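PDB 4I86: cellulose synthase 1 from Gluconacetobacter xylinus, which carries a C-terminal PilZ domain, a small beta-barrel regulatory module of the cyclic di-GMP-binding kind. Local coordinates for residues I16-V29 / W47-T61. Residues are numbered along the deposited sequence; the frame is centred on the assembly and turned at random.
Sequences IPVEVANADGSIIV and WPAKLSGPTPVYIRT
Arg60 holds CG opposite its backbone N (chi1 175°) and runs extended to NE, while the Glu19 chain bends at chi2 (140°), bringing the two side by side and pointing the same way. Glu19 OE1 offers its syn lone pair to Arg60 NH1 at 2.9 Å, a nearly straight hydrogen bond, part of a salt bridge, lying in the guanidinium plane, with carboxylate and guanidinium almost coplanar. Glu67 takes the NE side of the same guanidinium, so two carboxylates probably fix its rotation. Beneath this pair the backbones make a hydrogen-bonded antiparallel pair, Arg60 N to Glu19 O at 2.8 Å; Ala21 and Tyr58 form the next. On the face that carries Val20 and Ile59, Val20 CG1 packs against Val57 CB at 3.9 Å, and Phe84 of strand 82-86 touches both side chains. Beyond the strand end, Ile27 lays CG2 over one face of the Trp47 six-membered ring, a CH-pi contact 3.9 Å from its centroid; that methyl also meets Pro48 CG at 3.6 Å. Val29 CG2 reaches the ring edge near CE3. Across the loop after strand 17-22, Asn22 OD1 accepts from Ile27 N at 2.8 Å, the donor standing above the carbonyl plane, which ties together the two ends of the loop bearing Ile27. Strand 17-22, leading into a type I turn at Asn22-Gly25, thus joins strand 55-63 in the antiparallel beta-barrel characteristic of PilZ domains.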
ATOM      1  N   ILE A  16       1.363  -3.679 -10.095  1.00 36.88           N
ATOM      2  CA  ILE A  16       0.033  -3.136 -10.341  1.00 28.92           C
ATOM      3  C   ILE A  16      -0.015  -1.654 -10.062  1.00 29.32           C
ATOM      4  O   ILE A  16       0.582  -1.176  -9.089  1.00 31.88           O
ATOM      5  CB  ILE A  16      -1.080  -3.904  -9.564  1.00 30.66           C
ATOM      6  CG1 ILE A  16      -0.996  -3.667  -8.062  1.00 30.42           C
ATOM      7  CG2 ILE A  16      -1.006  -5.398  -9.862  1.00 36.38           C
ATOM      8  CD1 ILE A  16      -2.171  -4.251  -7.314  1.00 31.62           C
ATOM      9  N   PRO A  17      -0.710  -0.908 -10.933  1.00 29.35           N
ATOM     10  CA  PRO A  17      -0.834   0.538 -10.766  1.00 29.62           C
ATOM     11  C   PRO A  17      -1.509   0.858  -9.430  1.00 24.90           C
ATOM     12  O   PRO A  17      -2.472   0.188  -9.027  1.00 23.47           O
ATOM     13  CB  PRO A  17      -1.755   0.954 -11.927  1.00 28.62           C
ATOM     14  CG  PRO A  17      -1.660  -0.171 -12.907  1.00 36.44           C
ATOM     15  CD  PRO A  17      -1.466  -1.406 -12.095  1.00 30.96           C
ATOM     16  N   VAL A  18      -1.020   1.892  -8.763  1.00 24.41           N
ATOM     17  CA  VAL A  18      -1.644   2.353  -7.537  1.00 25.10           C
ATOM     18  C   VAL A  18      -1.592   3.865  -7.491  1.00 28.25           C
ATOM     19  O   VAL A  18      -0.737   4.484  -8.133  1.00 27.84           O
ATOM     20  CB  VAL A  18      -0.931   1.771  -6.296  1.00 22.93           C
ATOM     21  CG1 VAL A  18      -1.031   0.252  -6.281  1.00 23.66           C
ATOM     22  CG2 VAL A  18       0.530   2.202  -6.274  1.00 27.23           C
ATOM     23  N   GLU A  19      -2.507   4.463  -6.733  1.00 24.90           N
ATOM     24  CA  GLU A  19      -2.450   5.891  -6.458  1.00 26.99           C
ATOM     25  C   GLU A  19      -2.345   6.052  -4.951  1.00 26.01           C
ATOM     26  O   GLU A  19      -2.958   5.289  -4.196  1.00 22.44           O
ATOM     27  CB  GLU A  19      -3.701   6.599  -6.991  1.00 23.39           C
ATOM     28  CG  GLU A  19      -4.050   6.219  -8.425  1.00 25.00           C
ATOM     29  CD  GLU A  19      -5.546   6.055  -8.636  1.00 38.83           C
ATOM     30  OE1 GLU A  19      -6.272   5.828  -7.636  1.00 40.82           O
ATOM     31  OE2 GLU A  19      -6.009   6.158  -9.800  1.00 45.04           O
ATOM     32  N   VAL A  20      -1.585   7.047  -4.513  1.00 23.77           N
ATOM     33  CA  VAL A  20      -1.366   7.257  -3.088  1.00 25.23           C
ATOM     34  C   VAL A  20      -1.559   8.718  -2.727  1.00 26.96           C
ATOM     35  O   VAL A  20      -0.970   9.600  -3.347  1.00 28.92           O
ATOM     36  CB  VAL A  20       0.062   6.875  -2.678  1.00 23.64           C
ATOM     37  CG1 VAL A  20       0.197   6.948  -1.158  1.00 22.83           C
ATOM     38  CG2 VAL A  20       0.416   5.493  -3.216  1.00 19.75           C
ATOM     39  N   ALA A  21      -2.384   8.963  -1.717  1.00 24.51           N
ATOM     40  CA  ALA A  21      -2.608  10.298  -1.202  1.00 27.24           C
ATOM     41  C   ALA A  21      -2.308  10.314   0.289  1.00 27.79           C
ATOM     42  O   ALA A  21      -2.642   9.348   0.984  1.00 25.49           O
ATOM     43  CB  ALA A  21      -4.046  10.688  -1.428  1.00 26.24           C
ATOM     44  N   ASN A  22      -1.718  11.396   0.808  1.00 25.36           N
ATOM     45  CA  ASN A  22      -1.641  11.548   2.274  1.00 26.45           C
ATOM     46  C   ASN A  22      -3.016  11.918   2.840  1.00 26.54           C
ATOM     47  O   ASN A  22      -3.947  12.164   2.082  1.00 25.45           O
ATOM     48  CB  ASN A  22      -0.523  12.499   2.739  1.00 30.41           C
ATOM     49  CG  ASN A  22      -0.649  13.901   2.153  1.00 36.58           C
ATOM     50  OD1 ASN A  22      -1.631  14.224   1.476  1.00 32.19           O
ATOM     51  ND2 ASN A  22       0.347  14.753   2.433  1.00 37.93           N
ATOM     52  N   ALA A  23      -3.168  11.936   4.156  1.00 28.08           N
ATOM     53  CA  ALA A  23      -4.514  11.970   4.743  1.00 28.45           C
ATOM     54  C   ALA A  23      -5.223  13.304   4.611  1.00 36.80           C
ATOM     55  O   ALA A  23      -6.460  13.349   4.649  1.00 31.56           O
ATOM     56  CB  ALA A  23      -4.500  11.513   6.219  1.00 29.84           C
ATOM     57  N   ASP A  24      -4.455  14.384   4.473  1.00 36.35           N
ATOM     58  CA  ASP A  24      -5.063  15.693   4.264  1.00 37.63           C
ATOM     59  C   ASP A  24      -5.168  16.077   2.788  1.00 37.11           C
ATOM     60  O   ASP A  24      -5.640  17.161   2.467  1.00 40.56           O
ATOM     61  CB  ASP A  24      -4.381  16.786   5.099  1.00 42.91           C
ATOM     62  CG  ASP A  24      -2.940  17.053   4.682  1.00 46.74           C
ATOM     63  OD1 ASP A  24      -2.532  16.688   3.556  1.00 42.39           O
ATOM     64  OD2 ASP A  24      -2.211  17.665   5.499  1.00 54.28           O
ATOM     65  N   GLY A  25      -4.746  15.182   1.895  1.00 33.85           N
ATOM     66  CA  GLY A  25      -4.910  15.405   0.464  1.00 35.46           C
ATOM     67  C   GLY A  25      -3.910  16.376  -0.142  1.00 38.45           C
ATOM     68  O   GLY A  25      -4.002  16.700  -1.333  1.00 39.94           O
ATOM     69  N   SER A  26      -2.953  16.833   0.665  1.00 34.53           N
ATOM     70  CA  SER A  26      -1.918  17.767   0.199  1.00 40.56           C
ATOM     71  C   SER A  26      -0.933  17.104  -0.762  1.00 37.42           C
ATOM     72  O   SER A  26      -0.272  17.773  -1.567  1.00 36.22           O
ATOM     73  CB  SER A  26      -1.167  18.387   1.386  1.00 40.55           C
ATOM     74  OG  SER A  26      -0.748  17.389   2.308  1.00 45.32           O
ATOM     75  N   ILE A  27      -0.833  15.783  -0.686  1.00 35.44           N
ATOM     76  CA  ILE A  27       0.035  15.041  -1.601  1.00 31.50           C
ATOM     77  C   ILE A  27      -0.706  13.880  -2.261  1.00 32.14           C
ATOM     78  O   ILE A  27      -1.435  13.132  -1.599  1.00 32.72           O
ATOM     79  CB  ILE A  27       1.296  14.511  -0.882  1.00 34.54           C
ATOM     80  CG1 ILE A  27       2.081  15.664  -0.241  1.00 34.63           C
ATOM     81  CG2 ILE A  27       2.175  13.727  -1.843  1.00 35.20           C
ATOM     82  CD1 ILE A  27       3.206  15.209   0.687  1.00 40.56           C
ATOM     83  N   ILE A  28      -0.513  13.743  -3.569  1.00 27.08           N
ATOM     84  CA  ILE A  28      -1.101  12.664  -4.353  1.00 32.14           C
ATOM     85  C   ILE A  28      -0.138  12.240  -5.448  1.00 36.44           C
ATOM     86  O   ILE A  28       0.281  13.071  -6.267  1.00 36.88           O
ATOM     87  CB  ILE A  28      -2.400  13.092  -5.046  1.00 31.47           C
ATOM     88  CG1 ILE A  28      -3.461  13.507  -4.022  1.00 27.37           C
ATOM     89  CG2 ILE A  28      -2.909  11.970  -5.955  1.00 29.41           C
ATOM     90  CD1 ILE A  28      -4.778  13.845  -4.671  1.00 33.58           C
ATOM     91  N   VAL A  29       0.212  10.954  -5.472  1.00 30.92           N
ATOM     92  CA  VAL A  29       1.124  10.457  -6.497  1.00 32.37           C
ATOM     93  C   VAL A  29       0.634   9.140  -7.047  1.00 30.72           C
ATOM     94  O   VAL A  29      -0.253   8.507  -6.472  1.00 29.58           O
ATOM     95  CB  VAL A  29       2.572  10.280  -5.961  1.00 35.32           C
ATOM     96  CG1 VAL A  29       3.057  11.562  -5.288  1.00 31.92           C
ATOM     97  CG2 VAL A  29       2.631   9.110  -4.977  1.00 35.17           C
ATOM     98  N   TRP A  47       7.937  10.162  -3.823  1.00 47.54           N
ATOM     99  CA  TRP A  47       7.273  10.973  -2.798  1.00 46.90           C
ATOM    100  C   TRP A  47       7.935  12.354  -2.701  1.00 52.19           C
ATOM    101  O   TRP A  47       9.146  12.449  -2.476  1.00 50.94           O
ATOM    102  CB  TRP A  47       7.343  10.242  -1.450  1.00 44.46           C
ATOM    103  CG  TRP A  47       6.405  10.738  -0.374  1.00 41.82           C
ATOM    104  CD1 TRP A  47       6.750  11.390   0.775  1.00 42.31           C
ATOM    105  CD2 TRP A  47       4.973  10.597  -0.341  1.00 37.64           C
ATOM    106  NE1 TRP A  47       5.623  11.675   1.515  1.00 40.69           N
ATOM    107  CE2 TRP A  47       4.522  11.193   0.856  1.00 37.94           C
ATOM    108  CE3 TRP A  47       4.033  10.023  -1.205  1.00 37.74           C
ATOM    109  CZ2 TRP A  47       3.170  11.233   1.210  1.00 35.42           C
ATOM    110  CZ3 TRP A  47       2.691  10.067  -0.855  1.00 33.04           C
ATOM    111  CH2 TRP A  47       2.274  10.664   0.341  1.00 32.31           C
ATOM    112  N   PRO A  48       7.137  13.428  -2.860  1.00 53.35           N
ATOM    113  CA  PRO A  48       7.637  14.806  -2.995  1.00 53.34           C
ATOM    114  C   PRO A  48       7.847  15.547  -1.677  1.00 55.76           C
ATOM    115  O   PRO A  48       7.602  16.751  -1.613  1.00 61.50           O
ATOM    116  CB  PRO A  48       6.511  15.497  -3.765  1.00 51.43           C
ATOM    117  CG  PRO A  48       5.277  14.812  -3.243  1.00 48.30           C
ATOM    118  CD  PRO A  48       5.674  13.357  -3.049  1.00 47.34           C
ATOM    119  N   ALA A  49       8.278  14.849  -0.639  1.00 54.06           N
ATOM    120  CA  ALA A  49       8.607  15.509   0.612  1.00 59.99           C
ATOM    121  C   ALA A  49       9.502  14.604   1.429  1.00 59.51           C
ATOM    122  O   ALA A  49       9.617  13.412   1.143  1.00 59.63           O
ATOM    123  CB  ALA A  49       7.341  15.856   1.384  1.00 57.55           C
ATOM    124  N   LYS A  50      10.152  15.177   2.435  1.00 61.35           N
ATOM    125  CA  LYS A  50      10.950  14.376   3.342  1.00 59.95           C
ATOM    126  C   LYS A  50      10.062  13.839   4.441  1.00 57.96           C
ATOM    127  O   LYS A  50       9.254  14.569   5.021  1.00 56.52           O
ATOM    128  CB  LYS A  50      12.127  15.166   3.917  1.00 60.60           C
ATOM    129  CG  LYS A  50      13.363  15.089   3.037  1.00 61.45           C
ATOM    130  CD  LYS A  50      13.615  13.639   2.627  1.00 66.24           C
ATOM    131  CE  LYS A  50      14.946  13.473   1.904  1.00 68.01           C
ATOM    132  NZ  LYS A  50      15.194  12.045   1.543  1.00 62.89           N
ATOM    133  N   LEU A  51      10.196  12.546   4.696  1.00 57.78           N
ATOM    134  CA  LEU A  51       9.395  11.893   5.711  1.00 56.33           C
ATOM    135  C   LEU A  51       9.937  12.217   7.094  1.00 55.93           C
ATOM    136  O   LEU A  51      11.094  11.907   7.391  1.00 57.48           O
ATOM    137  CB  LEU A  51       9.438  10.377   5.507  1.00 48.65           C
ATOM    138  CG  LEU A  51       8.126   9.653   5.231  1.00 51.11           C
ATOM    139  CD1 LEU A  51       6.962  10.641   5.188  1.00 50.76           C
ATOM    140  CD2 LEU A  51       8.232   8.873   3.931  1.00 47.13           C
ATOM    141  N   SER A  52       9.123  12.841   7.940  1.00 52.58           N
ATOM    142  CA  SER A  52       9.437  12.838   9.364  1.00 56.78           C
ATOM    143  C   SER A  52       9.540  11.375   9.790  1.00 61.66           C
ATOM    144  O   SER A  52      10.563  10.926  10.320  1.00 61.22           O
ATOM    145  CB  SER A  52       8.336  13.516  10.176  1.00 61.46           C
ATOM    146  OG  SER A  52       8.194  12.880  11.443  1.00 64.01           O
ATOM    147  N   GLY A  53       8.461  10.639   9.534  1.00 55.04           N
ATOM    148  CA  GLY A  53       8.384   9.220   9.827  1.00 53.90           C
ATOM    149  C   GLY A  53       7.051   8.676   9.352  1.00 49.63           C
ATOM    150  O   GLY A  53       6.425   9.266   8.467  1.00 50.76           O
ATOM    151  N   PRO A  54       6.604   7.551   9.937  1.00 51.89           N
ATOM    152  CA  PRO A  54       5.309   6.923   9.610  1.00 44.42           C
ATOM    153  C   PRO A  54       4.172   7.939   9.373  1.00 40.30           C
ATOM    154  O   PRO A  54       3.679   8.563  10.315  1.00 45.53           O
ATOM    155  CB  PRO A  54       5.032   6.064  10.844  1.00 43.90           C
ATOM    156  CG  PRO A  54       6.425   5.634  11.294  1.00 46.73           C
ATOM    157  CD  PRO A  54       7.360   6.784  10.951  1.00 44.99           C
ATOM    158  N   THR A  55       3.759   8.086   8.116  1.00 39.49           N
ATOM    159  CA  THR A  55       2.800   9.118   7.709  1.00 38.40           C
ATOM    160  C   THR A  55       1.569   8.492   7.059  1.00 29.62           C
ATOM    161  O   THR A  55       1.698   7.796   6.061  1.00 29.35           O
ATOM    162  CB  THR A  55       3.453  10.096   6.697  1.00 41.00           C
ATOM    163  OG1 THR A  55       4.439  10.884   7.370  1.00 49.27           O
ATOM    164  CG2 THR A  55       2.413  11.013   6.058  1.00 35.97           C
ATOM    165  N   PRO A  56       0.375   8.754   7.623  1.00 29.82           N
ATOM    166  CA  PRO A  56      -0.867   8.117   7.168  1.00 30.33           C
ATOM    167  C   PRO A  56      -1.291   8.525   5.764  1.00 30.91           C
ATOM    168  O   PRO A  56      -1.309   9.715   5.410  1.00 29.57           O
ATOM    169  CB  PRO A  56      -1.913   8.553   8.206  1.00 28.28           C
ATOM    170  CG  PRO A  56      -1.318   9.694   8.925  1.00 33.84           C
ATOM    171  CD  PRO A  56       0.174   9.553   8.843  1.00 33.70           C
ATOM    172  N   VAL A  57      -1.624   7.512   4.970  1.00 26.25           N
ATOM    173  CA  VAL A  57      -2.013   7.690   3.566  1.00 23.43           C
ATOM    174  C   VAL A  57      -3.166   6.752   3.218  1.00 25.38           C
ATOM    175  O   VAL A  57      -3.568   5.905   4.033  1.00 22.49           O
ATOM    176  CB  VAL A  57      -0.846   7.371   2.592  1.00 24.09           C
ATOM    177  CG1 VAL A  57       0.408   8.205   2.914  1.00 25.25           C
ATOM    178  CG2 VAL A  57      -0.523   5.873   2.596  1.00 23.96           C
ATOM    179  N   TYR A  58      -3.707   6.922   2.016  1.00 19.15           N
ATOM    180  CA  TYR A  58      -4.649   5.980   1.452  1.00 20.12           C
ATOM    181  C   TYR A  58      -4.027   5.484   0.170  1.00 22.84           C
ATOM    182  O   TYR A  58      -3.457   6.275  -0.589  1.00 22.34           O
ATOM    183  CB  TYR A  58      -6.018   6.639   1.186  1.00 22.94           C
ATOM    184  CG  TYR A  58      -6.705   7.135   2.442  1.00 24.08           C
ATOM    185  CD1 TYR A  58      -7.231   6.239   3.358  1.00 22.45           C
ATOM    186  CD2 TYR A  58      -6.824   8.494   2.714  1.00 24.41           C
ATOM    187  CE1 TYR A  58      -7.858   6.676   4.512  1.00 23.13           C
ATOM    188  CE2 TYR A  58      -7.460   8.944   3.882  1.00 22.48           C
ATOM    189  CZ  TYR A  58      -7.972   8.024   4.766  1.00 23.61           C
ATOM    190  OH  TYR A  58      -8.603   8.437   5.920  1.00 27.57           O
ATOM    191  N   ILE A  59      -4.109   4.173  -0.052  1.00 20.15           N
ATOM    192  CA  ILE A  59      -3.625   3.569  -1.281  1.00 19.96           C
ATOM    193  C   ILE A  59      -4.822   3.037  -2.065  1.00 22.39           C
ATOM    194  O   ILE A  59      -5.687   2.357  -1.514  1.00 18.67           O
ATOM    195  CB  ILE A  59      -2.625   2.429  -0.995  1.00 22.25           C
ATOM    196  CG1 ILE A  59      -1.378   2.988  -0.301  1.00 23.50           C
ATOM    197  CG2 ILE A  59      -2.244   1.707  -2.269  1.00 19.55           C
ATOM    198  CD1 ILE A  59      -0.313   1.968  -0.075  1.00 23.12           C
ATOM    199  N   ARG A  60      -4.897   3.397  -3.343  1.00 20.53           N
ATOM    200  CA  ARG A  60      -6.000   2.947  -4.177  1.00 22.03           C
ATOM    201  C   ARG A  60      -5.463   2.165  -5.366  1.00 23.46           C
ATOM    202  O   ARG A  60      -4.437   2.517  -5.951  1.00 24.03           O
ATOM    203  CB  ARG A  60      -6.831   4.136  -4.648  1.00 21.25           C
ATOM    204  CG  ARG A  60      -7.943   3.765  -5.620  1.00 22.88           C
ATOM    205  CD  ARG A  60      -8.821   4.949  -5.945  1.00 24.03           C
ATOM    206  NE  ARG A  60      -9.949   4.535  -6.778  1.00 30.79           N
ATOM    207  CZ  ARG A  60      -9.936   4.550  -8.108  1.00 37.05           C
ATOM    208  NH1 ARG A  60      -8.853   4.964  -8.753  1.00 34.34           N
ATOM    209  NH2 ARG A  60     -11.005   4.146  -8.789  1.00 41.10           N
ATOM    210  N   THR A  61      -6.157   1.099  -5.725  1.00 22.40           N
ATOM    211  CA  THR A  61      -5.775   0.327  -6.894  1.00 23.35           C
ATOM    212  C   THR A  61      -6.973  -0.485  -7.323  1.00 24.07           C
ATOM    213  O   THR A  61      -8.036  -0.424  -6.684  1.00 22.10           O
ATOM    214  CB  THR A  61      -4.570  -0.607  -6.581  1.00 29.72           C
ATOM    215  OG1 THR A  61      -4.114  -1.235  -7.786  1.00 30.25           O
ATOM    216  CG2 THR A  61      -4.954  -1.678  -5.536  1.00 26.12           C
TER